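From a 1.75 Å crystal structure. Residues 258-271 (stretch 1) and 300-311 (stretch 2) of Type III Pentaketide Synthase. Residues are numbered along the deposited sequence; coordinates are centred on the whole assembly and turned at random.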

ATOM      1  N   VAL A 258      -3.700  22.611 -10.253  1.00 21.55           N
ATOM      2  CA  VAL A 258      -3.499  22.098  -8.891  1.00 21.37           C
ATOM      3  C   VAL A 258      -3.558  23.159  -7.785  1.00 21.21           C
ATOM      4  O   VAL A 258      -4.289  22.974  -6.818  1.00 21.13           O
ATOM      5  CB  VAL A 258      -2.216  21.235  -8.766  1.00 21.24           C
ATOM      6  CG1 VAL A 258      -2.012  20.748  -7.327  1.00 21.80           C
ATOM      7  CG2 VAL A 258      -2.294  20.056  -9.714  1.00 20.79           C
ATOM      8  N   PRO A 259      -2.808  24.270  -7.925  1.00 21.46           N
ATOM      9  CA  PRO A 259      -2.853  25.266  -6.844  1.00 21.47           C
ATOM     10  C   PRO A 259      -4.261  25.824  -6.633  1.00 21.18           C
ATOM     11  O   PRO A 259      -4.670  26.047  -5.492  1.00 21.40           O
ATOM     12  CB  PRO A 259      -1.907  26.372  -7.334  1.00 21.56           C
ATOM     13  CG  PRO A 259      -1.067  25.739  -8.391  1.00 22.26           C
ATOM     14  CD  PRO A 259      -1.921  24.695  -9.025  1.00 21.38           C
ATOM     15  N   VAL A 260      -4.999  26.020  -7.725  1.00 20.92           N
ATOM     16  CA  VAL A 260      -6.351  26.566  -7.653  1.00 20.25           C
ATOM     17  C   VAL A 260      -7.295  25.586  -6.957  1.00 19.91           C
ATOM     18  O   VAL A 260      -8.031  25.977  -6.048  1.00 19.31           O
ATOM     19  CB  VAL A 260      -6.887  27.002  -9.046  1.00 20.56           C
ATOM     20  CG1 VAL A 260      -8.384  27.268  -8.993  1.00 20.21           C
ATOM     21  CG2 VAL A 260      -6.151  28.252  -9.526  1.00 21.55           C
ATOM     22  N   LEU A 261      -7.247  24.316  -7.369  1.00 19.34           N
ATOM     23  CA  LEU A 261      -8.094  23.270  -6.783  1.00 19.36           C
ATOM     24  C   LEU A 261      -7.777  23.054  -5.301  1.00 19.53           C
ATOM     25  O   LEU A 261      -8.688  22.926  -4.477  1.00 19.74           O
ATOM     26  CB  LEU A 261      -7.958  21.956  -7.561  1.00 19.06           C
ATOM     27  CG  LEU A 261      -8.408  21.941  -9.032  1.00 18.96           C
ATOM     28  CD1 LEU A 261      -7.906  20.683  -9.737  1.00 18.04           C
ATOM     29  CD2 LEU A 261      -9.923  22.072  -9.169  1.00 18.26           C
ATOM     30  N   ALA A 262      -6.486  23.035  -4.980  1.00 19.97           N
ATOM     31  CA  ALA A 262      -6.025  22.886  -3.601  1.00 20.43           C
ATOM     32  C   ALA A 262      -6.508  24.044  -2.743  1.00 20.72           C
ATOM     33  O   ALA A 262      -7.127  23.830  -1.695  1.00 20.93           O
ATOM     34  CB  ALA A 262      -4.516  22.781  -3.556  1.00 20.59           C
ATOM     35  N   LYS A 263      -6.263  25.271  -3.206  1.00 20.69           N
ATOM     36  CA  LYS A 263      -6.676  26.464  -2.467  1.00 20.86           C
ATOM     37  C   LYS A 263      -8.171  26.419  -2.158  1.00 20.61           C
ATOM     38  O   LYS A 263      -8.581  26.719  -1.038  1.00 20.77           O
ATOM     39  CB  LYS A 263      -6.321  27.740  -3.236  1.00 20.81           C
ATOM     40  CG  LYS A 263      -6.625  29.026  -2.471  1.00 20.94           C
ATOM     41  CD  LYS A 263      -6.299  30.258  -3.289  1.00 21.60           C
ATOM     42  CE  LYS A 263      -6.738  31.525  -2.560  1.00 21.57           C
ATOM     43  NZ  LYS A 263      -6.326  32.750  -3.294  1.00 24.09           N
ATOM     44  N   ALA A 264      -8.965  26.023  -3.154  1.00 20.79           N
ATOM     45  CA  ALA A 264     -10.425  25.948  -3.034  1.00 20.74           C
ATOM     46  C   ALA A 264     -10.918  24.907  -2.028  1.00 20.87           C
ATOM     47  O   ALA A 264     -12.021  25.034  -1.488  1.00 20.62           O
ATOM     48  CB  ALA A 264     -11.057  25.696  -4.408  1.00 20.88           C
ATOM     49  N   SER A 265     -10.112  23.880  -1.779  1.00 21.10           N
ATOM     50  CA  SER A 265     -10.520  22.791  -0.891  1.00 21.19           C
ATOM     51  C   SER A 265     -10.324  23.087   0.597  1.00 21.05           C
ATOM     52  O   SER A 265     -10.921  22.411   1.441  1.00 21.15           O
ATOM     53  CB  SER A 265      -9.790  21.494  -1.255  1.00 21.30           C
ATOM     54  OG  SER A 265      -8.421  21.565  -0.899  1.00 21.39           O
ATOM     55  N   LEU A 266      -9.507  24.092   0.913  1.00 20.88           N
ATOM     56  CA  LEU A 266      -9.103  24.369   2.302  1.00 20.67           C
ATOM     57  C   LEU A 266     -10.264  24.753   3.225  1.00 20.81           C
ATOM     58  O   LEU A 266     -10.482  24.114   4.251  1.00 20.39           O
ATOM     59  CB  LEU A 266      -8.009  25.448   2.355  1.00 20.56           C
ATOM     60  CG  LEU A 266      -6.607  25.142   1.799  1.00 20.78           C
ATOM     61  CD1 LEU A 266      -5.827  26.420   1.623  1.00 21.12           C
ATOM     62  CD2 LEU A 266      -5.826  24.166   2.691  1.00 20.91           C
ATOM     63  N   GLN A 267     -11.005  25.795   2.851  1.00 20.84           N
ATOM     64  CA  GLN A 267     -12.112  26.300   3.673  1.00 21.31           C
ATOM     65  C   GLN A 267     -13.162  25.225   4.000  1.00 20.76           C
ATOM     66  O   GLN A 267     -13.496  25.040   5.173  1.00 20.65           O
ATOM     67  CB  GLN A 267     -12.756  27.547   3.037  1.00 21.63           C
ATOM     68  CG  GLN A 267     -11.771  28.697   2.738  1.00 24.03           C
ATOM     69  CD  GLN A 267     -11.357  28.810   1.267  1.00 27.51           C
ATOM     70  OE1 GLN A 267     -11.423  29.906   0.681  1.00 28.30           O
ATOM     71  NE2 GLN A 267     -10.914  27.694   0.666  1.00 24.65           N
ATOM     72  N   PRO A 268     -13.679  24.509   2.975  1.00 20.56           N
ATOM     73  CA  PRO A 268     -14.696  23.481   3.223  1.00 20.41           C
ATOM     74  C   PRO A 268     -14.198  22.309   4.075  1.00 20.02           C
ATOM     75  O   PRO A 268     -14.942  21.802   4.920  1.00 19.95           O
ATOM     76  CB  PRO A 268     -15.047  22.985   1.815  1.00 20.60           C
ATOM     77  CG  PRO A 268     -14.598  24.062   0.905  1.00 20.93           C
ATOM     78  CD  PRO A 268     -13.380  24.623   1.536  1.00 20.54           C
ATOM     79  N   THR A 269     -12.953  21.894   3.860  1.00 19.43           N
ATOM     80  CA  THR A 269     -12.370  20.784   4.623  1.00 19.31           C
ATOM     81  C   THR A 269     -12.123  21.204   6.074  1.00 19.24           C
ATOM     82  O   THR A 269     -12.470  20.473   7.004  1.00 19.47           O
ATOM     83  CB  THR A 269     -11.088  20.250   3.962  1.00 19.37           C
ATOM     84  OG1 THR A 269     -11.340  20.029   2.569  1.00 19.80           O
ATOM     85  CG2 THR A 269     -10.657  18.931   4.603  1.00 18.67           C
ATOM     86  N   TYR A 270     -11.570  22.401   6.250  1.00 19.15           N
ATOM     87  CA  TYR A 270     -11.342  22.979   7.575  1.00 19.32           C
ATOM     88  C   TYR A 270     -12.646  23.097   8.370  1.00 19.68           C
ATOM     89  O   TYR A 270     -12.689  22.736   9.544  1.00 18.86           O
ATOM     90  CB  TYR A 270     -10.660  24.347   7.448  1.00 19.62           C
ATOM     91  CG  TYR A 270     -10.692  25.173   8.707  1.00 19.52           C
ATOM     92  CD1 TYR A 270      -9.694  25.047   9.676  1.00 19.23           C
ATOM     93  CD2 TYR A 270     -11.726  26.079   8.937  1.00 19.96           C
ATOM     94  CE1 TYR A 270      -9.729  25.795  10.839  1.00 19.33           C
ATOM     95  CE2 TYR A 270     -11.767  26.835  10.096  1.00 19.74           C
ATOM     96  CZ  TYR A 270     -10.770  26.691  11.038  1.00 20.50           C
ATOM     97  OH  TYR A 270     -10.820  27.442  12.186  1.00 21.49           O
ATOM     98  N   ALA A 271     -13.699  23.598   7.717  1.00 19.90           N
ATOM     99  CA  ALA A 271     -15.008  23.790   8.362  1.00 20.77           C
ATOM    100  C   ALA A 271     -15.574  22.477   8.893  1.00 21.08           C
ATOM    101  O   ALA A 271     -16.121  22.422   9.996  1.00 21.59           O
ATOM    102  CB  ALA A 271     -16.000  24.446   7.397  1.00 20.65           C
ATOM    103  N   ALA A 300       5.346  26.672  -3.471  1.00 22.55           N
ATOM    104  CA  ALA A 300       5.193  27.987  -2.836  1.00 22.72           C
ATOM    105  C   ALA A 300       3.762  28.515  -2.911  1.00 22.71           C
ATOM    106  O   ALA A 300       3.282  29.138  -1.959  1.00 22.82           O
ATOM    107  CB  ALA A 300       6.174  28.998  -3.405  1.00 22.93           C
ATOM    108  N   THR A 301       3.081  28.246  -4.027  1.00 22.60           N
ATOM    109  CA  THR A 301       1.702  28.705  -4.211  1.00 22.29           C
ATOM    110  C   THR A 301       0.742  28.045  -3.231  1.00 21.68           C
ATOM    111  O   THR A 301      -0.335  28.577  -2.970  1.00 21.52           O
ATOM    112  CB  THR A 301       1.181  28.489  -5.650  1.00 22.50           C
ATOM    113  OG1 THR A 301       1.054  27.087  -5.912  1.00 24.36           O
ATOM    114  CG2 THR A 301       2.130  29.111  -6.669  1.00 23.04           C
ATOM    115  N   ILE A 302       1.120  26.878  -2.707  1.00 20.91           N
ATOM    116  CA  ILE A 302       0.298  26.187  -1.718  1.00 20.59           C
ATOM    117  C   ILE A 302       0.291  26.963  -0.404  1.00 20.19           C
ATOM    118  O   ILE A 302      -0.761  27.147   0.221  1.00 19.72           O
ATOM    119  CB  ILE A 302       0.779  24.726  -1.472  1.00 20.52           C
ATOM    120  CG1 ILE A 302       0.741  23.909  -2.774  1.00 21.51           C
ATOM    121  CG2 ILE A 302      -0.042  24.060  -0.355  1.00 20.12           C
ATOM    122  CD1 ILE A 302      -0.613  23.874  -3.476  1.00 22.71           C
ATOM    123  N   LEU A 303       1.470  27.417   0.003  1.00 19.91           N
ATOM    124  CA  LEU A 303       1.614  28.186   1.230  1.00 19.72           C
ATOM    125  C   LEU A 303       0.972  29.560   1.099  1.00 19.91           C
ATOM    126  O   LEU A 303       0.171  29.947   1.948  1.00 20.29           O
ATOM    127  CB  LEU A 303       3.081  28.304   1.642  1.00 19.62           C
ATOM    128  CG  LEU A 303       3.814  26.975   1.879  1.00 19.39           C
ATOM    129  CD1 LEU A 303       5.270  27.227   2.192  1.00 19.98           C
ATOM    130  CD2 LEU A 303       3.143  26.142   2.980  1.00 17.51           C
ATOM    131  N   SER A 304       1.305  30.293   0.038  1.00 19.91           N
ATOM    132  CA  SER A 304       0.702  31.618  -0.160  1.00 19.77           C
ATOM    133  C   SER A 304      -0.809  31.499  -0.379  1.00 19.67           C
ATOM    134  O   SER A 304      -1.575  32.333   0.100  1.00 19.73           O
ATOM    135  CB  SER A 304       1.380  32.384  -1.304  1.00 19.87           C
ATOM    136  OG  SER A 304       1.287  31.673  -2.526  1.00 20.06           O
ATOM    137  N   GLY A 305      -1.234  30.449  -1.082  1.00 19.36           N
ATOM    138  CA  GLY A 305      -2.655  30.154  -1.259  1.00 19.25           C
ATOM    139  C   GLY A 305      -3.402  29.911   0.043  1.00 19.36           C
ATOM    140  O   GLY A 305      -4.536  30.377   0.209  1.00 18.61           O
ATOM    141  N   ALA A 306      -2.777  29.171   0.961  1.00 19.31           N
ATOM    142  CA  ALA A 306      -3.363  28.910   2.280  1.00 19.79           C
ATOM    143  C   ALA A 306      -3.488  30.195   3.095  1.00 20.09           C
ATOM    144  O   ALA A 306      -4.517  30.434   3.731  1.00 20.27           O
ATOM    145  CB  ALA A 306      -2.555  27.871   3.036  1.00 19.28           C
ATOM    146  N   GLU A 307      -2.445  31.020   3.051  1.00 20.57           N
ATOM    147  CA  GLU A 307      -2.454  32.344   3.689  1.00 21.29           C
ATOM    148  C   GLU A 307      -3.625  33.193   3.195  1.00 21.66           C
ATOM    149  O   GLU A 307      -4.285  33.866   3.989  1.00 22.10           O
ATOM    150  CB  GLU A 307      -1.146  33.087   3.413  1.00 21.60           C
ATOM    151  CG  GLU A 307       0.067  32.492   4.096  1.00 22.15           C
ATOM    152  CD  GLU A 307       1.379  32.989   3.513  1.00 24.17           C
ATOM    153  OE1 GLU A 307       1.376  33.964   2.730  1.00 25.10           O
ATOM    154  OE2 GLU A 307       2.420  32.397   3.846  1.00 23.85           O
ATOM    155  N   SER A 308      -3.872  33.149   1.886  1.00 21.63           N
ATOM    156  CA  SER A 308      -4.950  33.911   1.258  1.00 21.70           C
ATOM    157  C   SER A 308      -6.319  33.338   1.610  1.00 21.55           C
ATOM    158  O   SER A 308      -7.196  34.065   2.084  1.00 21.75           O
ATOM    159  CB  SER A 308      -4.762  33.949  -0.262  1.00 21.83           C
ATOM    160  OG  SER A 308      -5.850  34.594  -0.897  1.00 23.06           O
ATOM    161  N   ALA A 309      -6.492  32.038   1.375  1.00 21.08           N
ATOM    162  CA  ALA A 309      -7.773  31.359   1.577  1.00 21.03           C
ATOM    163  C   ALA A 309      -8.263  31.409   3.021  1.00 21.07           C
ATOM    164  O   ALA A 309      -9.457  31.603   3.262  1.00 20.82           O
ATOM    165  CB  ALA A 309      -7.686  29.913   1.105  1.00 21.24           C
ATOM    166  N   MET A 310      -7.346  31.230   3.972  1.00 20.57           N
ATOM    167  CA  MET A 310      -7.723  31.105   5.383  1.00 20.67           C
ATOM    168  C   MET A 310      -7.394  32.355   6.212  1.00 20.56           C
ATOM    169  O   MET A 310      -7.602  32.366   7.425  1.00 21.21           O
ATOM    170  CB  MET A 310      -7.073  29.863   6.024  1.00 20.49           C
ATOM    171  CG  MET A 310      -7.382  28.497   5.365  1.00 21.40           C
ATOM    172  SD  MET A 310      -9.126  28.133   5.012  1.00 20.65           S
ATOM    173  CE  MET A 310      -9.861  28.056   6.638  1.00 23.64           C
ATOM    174  N   GLY A 311      -6.879  33.396   5.562  1.00 20.35           N
ATOM    175  CA  GLY A 311      -6.494  34.629   6.258  1.00 20.27           C
ATOM    176  C   GLY A 311      -5.384  34.443   7.279  1.00 20.12           C
ATOM    177  O   GLY A 311      -5.534  34.832   8.447  1.00 20.46           O
TER
HETATM  178  O   HOH W   1      -2.747  27.017  -3.934  1.00 38.38           O

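How does the contact begin at the start of stretch 2? Two helices run in the same general direction, crossing at 43° with their axes 9.1 Å apart at the closest, and the first residue of stretch 2 to touch its partner is Thr 301. Its side chain, in the p rotamer, places OG1 3.4 Å from CB of Pro 259, an ordinary packing contact with the ring. A water links the backbones here, donating to Pro 259 O at 2.7 Å and to Thr 301 O at 3.0 Å. Ile 302 leaves its helix sideways, but its end turns in: CD1 lies 4.1 Å from Ala 262 CB and 4.3 Å from Pro 259 CA.

Where do the backbones come nearest? At Gly 305, whose CA is 5.6 Å from Lys 263 CA, the shortest of the three pairings in register. A CB here would clash with Thr 301 O of the same helix, at 2.6 Å, while keeping 3.8 Å from Lys 263 CG. The carbonyl of Gly 305 is covered by the aliphatic part of Lys 263, with CG 3.7 Å from Gly 305 O. Next along, Ala 306 points its CA-to-CB bond away overall, yet its CB still touches Leu 266 CD1 at 3.8 Å, while its CA is 3.6 Å from that same CD1. Leu 266 is the knob of this interface, seated among Gly 305, Ala 306, Ala 309 and Met 310; three of these four residues are glycine or alanine, which leaves space for a branched side chain.

What does the exposed margin contribute? Lys 263 is extended, t at all four chi angles, and reaches across stretch 2, so that NZ donates a hydrogen bond of 3.1 Å to Ser 308 OG. This is the one direct hydrogen bond between the stretches. One residue on, Ala 309 points toward stretch 1, its CB 3.8 Å from Lys 263 CG and 4.0 Å from Leu 266 CD1.

How is the far end closed? Met 310, m at all three chi angles, curls its long, flexible chain onto stretch 1 and has the largest covered area of any residue here. Its SD rests 3.5 Å from Gln 267 CG and 3.9 Å from Leu 266 CB. Beyond the sulfur, CE sits over one face of the buried Tyr 270 ring, 4.0 Å from its centroid, in a CH-pi contact.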